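Side-chain contact in uncharacterized protein DR_0571 (Deinococcus radiodurans R1, PDB 3C4N), which binds ADP in the crystal and is probably an FAD-dependent oxidoreductase of the ETF-QO/FixC family, its own reaction still unknown: residues A52-Q57 with R103-G108. Residues are numbered along the deposited sequence; the frame is centred on the assembly and turned at random.
Sequences AFYLRQ and REQLLG
Q105 and Y54 bridge two helices whose backbones stay well apart: their CA atoms, the nearest pair across the segments, lie 11.5 Å from each other, so the link is made by the two side chains alone. Along 103-108, Q105 carries the contact. Its CB points toward helix 46-58, and a bend at chi2 (-68°) swings the amide round until NE2 donates to Y54 OH at 2.8 Å. The N-H...O angle of 134° and the tilt of OH 31° out of the amide plane mark the bond as bent. NE2 also lies in the plane of the phenol, at its edge, 3.3 Å from Y54 CE1, while Q105 CG stands 3.7 Å from Y54 OH. L384 of helix 379-398 touches Y54, Q105 and L106, the next residue in sequence, and H388 of that helix meets the tyrosine ring edge-to-face. Helix 46-58 follows the glycine-rich turn of what looks like a Rossmann-type dinucleotide fold, and the Y54 side chain is about 12 Å from the bound ADP, so the bond joins this helix to helix 96-107 away from the nucleotide. A phenylalanine in place of Y54 would probably leave the Q105 amide without this acceptor and freer to turn. With Y54 buried and Q105 partly exposed, the geometry implies a single polar tie, the phenolic oxygen serving as acceptor for one amide N-H while the ring lies beside L384 and A391.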
loop_
_atom_site.group_PDB
_atom_site.type_symbol
_atom_site.label_atom_id
_atom_site.label_comp_id
_atom_site.label_asym_id
_atom_site.label_seq_id
_atom_site.Cartn_x
_atom_site.Cartn_y
_atom_site.Cartn_z
ATOM N N ALA A 52 3.138 11.311 -7.431
ATOM C CA ALA A 52 4.004 10.635 -6.456
ATOM C C ALA A 52 5.018 9.763 -7.185
ATOM O O ALA A 52 6.168 9.648 -6.763
ATOM C CB ALA A 52 3.181 9.791 -5.490
ATOM N N PHE A 53 4.588 9.158 -8.287
ATOM C CA PHE A 53 5.485 8.325 -9.073
ATOM C C PHE A 53 6.610 9.179 -9.684
ATOM O O PHE A 53 7.790 8.870 -9.509
ATOM C CB PHE A 53 4.708 7.611 -10.175
ATOM C CG PHE A 53 5.579 6.925 -11.170
ATOM C CD1 PHE A 53 6.379 5.857 -10.793
ATOM C CD2 PHE A 53 5.609 7.354 -12.489
ATOM C CE1 PHE A 53 7.207 5.216 -11.724
ATOM C CE2 PHE A 53 6.428 6.728 -13.429
ATOM C CZ PHE A 53 7.229 5.655 -13.047
ATOM N N TYR A 54 6.247 10.263 -10.367
ATOM C CA TYR A 54 7.245 11.117 -10.996
ATOM C C TYR A 54 8.191 11.746 -9.973
ATOM O O TYR A 54 9.368 11.948 -10.259
ATOM C CB TYR A 54 6.586 12.216 -11.833
ATOM C CG TYR A 54 5.820 11.700 -13.024
ATOM C CD1 TYR A 54 6.429 10.862 -13.962
ATOM C CD2 TYR A 54 4.488 12.047 -13.216
ATOM C CE1 TYR A 54 5.720 10.380 -15.064
ATOM C CE2 TYR A 54 3.770 11.577 -14.305
ATOM C CZ TYR A 54 4.380 10.746 -15.230
ATOM O OH TYR A 54 3.648 10.280 -16.308
ATOM N N LEU A 55 7.683 12.054 -8.783
ATOM C CA LEU A 55 8.535 12.626 -7.759
ATOM C C LEU A 55 9.533 11.595 -7.241
ATOM O O LEU A 55 10.660 11.946 -6.886
ATOM C CB LEU A 55 7.707 13.184 -6.602
ATOM C CG LEU A 55 7.083 14.547 -6.902
ATOM C CD1 LEU A 55 6.053 14.883 -5.823
ATOM C CD2 LEU A 55 8.188 15.612 -6.961
ATOM N N ARG A 56 9.136 10.325 -7.206
ATOM C CA ARG A 56 10.043 9.279 -6.729
ATOM C C ARG A 56 11.199 9.090 -7.697
ATOM O O ARG A 56 12.288 8.682 -7.298
ATOM C CB ARG A 56 9.322 7.934 -6.548
ATOM C CG ARG A 56 8.279 7.902 -5.428
ATOM C CD ARG A 56 8.849 8.387 -4.113
ATOM N NE ARG A 56 9.999 7.604 -3.680
ATOM C CZ ARG A 56 10.819 7.978 -2.703
ATOM N NH1 ARG A 56 10.618 9.120 -2.065
ATOM N NH2 ARG A 56 11.843 7.217 -2.357
ATOM N N GLN A 57 10.965 9.376 -8.973
ATOM C CA GLN A 57 12.028 9.229 -9.952
ATOM C C GLN A 57 12.829 10.512 -10.139
ATOM O O GLN A 57 14.020 10.462 -10.452
ATOM C CB GLN A 57 11.460 8.753 -11.286
ATOM C CG GLN A 57 10.880 7.365 -11.193
ATOM C CD GLN A 57 10.588 6.769 -12.544
ATOM O OE1 GLN A 57 9.997 7.424 -13.404
ATOM N NE2 GLN A 57 10.993 5.514 -12.741
ATOM N N ARG A 103 0.367 11.128 -24.104
ATOM C CA ARG A 103 0.103 9.992 -24.979
ATOM C C ARG A 103 1.283 9.030 -24.990
ATOM O O ARG A 103 1.096 7.814 -24.889
ATOM C CB ARG A 103 -0.214 10.432 -26.422
ATOM C CG ARG A 103 -1.069 9.394 -27.161
ATOM C CD ARG A 103 -1.315 9.656 -28.649
ATOM N NE ARG A 103 -0.453 8.764 -29.415
ATOM C CZ ARG A 103 -0.837 7.960 -30.404
ATOM N NH1 ARG A 103 -2.092 7.898 -30.811
ATOM N NH2 ARG A 103 0.055 7.173 -30.971
ATOM N N GLU A 104 2.490 9.581 -25.105
ATOM C CA GLU A 104 3.713 8.790 -25.128
ATOM C C GLU A 104 3.874 7.977 -23.846
ATOM O O GLU A 104 4.255 6.802 -23.891
ATOM C CB GLU A 104 4.930 9.700 -25.318
ATOM C CG GLU A 104 6.170 8.926 -25.717
ATOM C CD GLU A 104 7.349 9.808 -26.135
ATOM O OE1 GLU A 104 8.190 9.321 -26.927
ATOM O OE2 GLU A 104 7.449 10.965 -25.672
ATOM N N GLN A 105 3.580 8.612 -22.709
ATOM C CA GLN A 105 3.665 7.957 -21.408
ATOM C C GLN A 105 2.741 6.734 -21.389
ATOM O O GLN A 105 3.144 5.634 -20.995
ATOM C CB GLN A 105 3.257 8.924 -20.288
ATOM C CG GLN A 105 4.275 9.976 -19.937
ATOM C CD GLN A 105 5.512 9.400 -19.286
ATOM O OE1 GLN A 105 6.577 9.373 -19.899
ATOM N NE2 GLN A 105 5.383 8.928 -18.042
ATOM N N LEU A 106 1.503 6.941 -21.833
ATOM C CA LEU A 106 0.492 5.890 -21.896
ATOM C C LEU A 106 0.991 4.657 -22.647
ATOM O O LEU A 106 1.024 3.561 -22.090
ATOM C CB LEU A 106 -0.774 6.434 -22.569
ATOM C CG LEU A 106 -1.975 6.913 -21.731
ATOM C CD1 LEU A 106 -1.591 7.268 -20.333
ATOM C CD2 LEU A 106 -2.627 8.077 -22.434
ATOM N N LEU A 107 1.383 4.833 -23.906
ATOM C CA LEU A 107 1.875 3.712 -24.708
ATOM C C LEU A 107 3.164 3.099 -24.147
ATOM O O LEU A 107 3.451 1.933 -24.388
ATOM C CB LEU A 107 2.106 4.158 -26.156
ATOM C CG LEU A 107 0.902 4.697 -26.936
ATOM C CD1 LEU A 107 1.373 5.175 -28.295
ATOM C CD2 LEU A 107 -0.162 3.629 -27.082
ATOM N N GLY A 108 3.936 3.886 -23.399
ATOM C CA GLY A 108 5.170 3.370 -22.833
ATOM C C GLY A 108 5.000 2.945 -21.385
ATOM O O GLY A 108 5.976 2.638 -20.698
#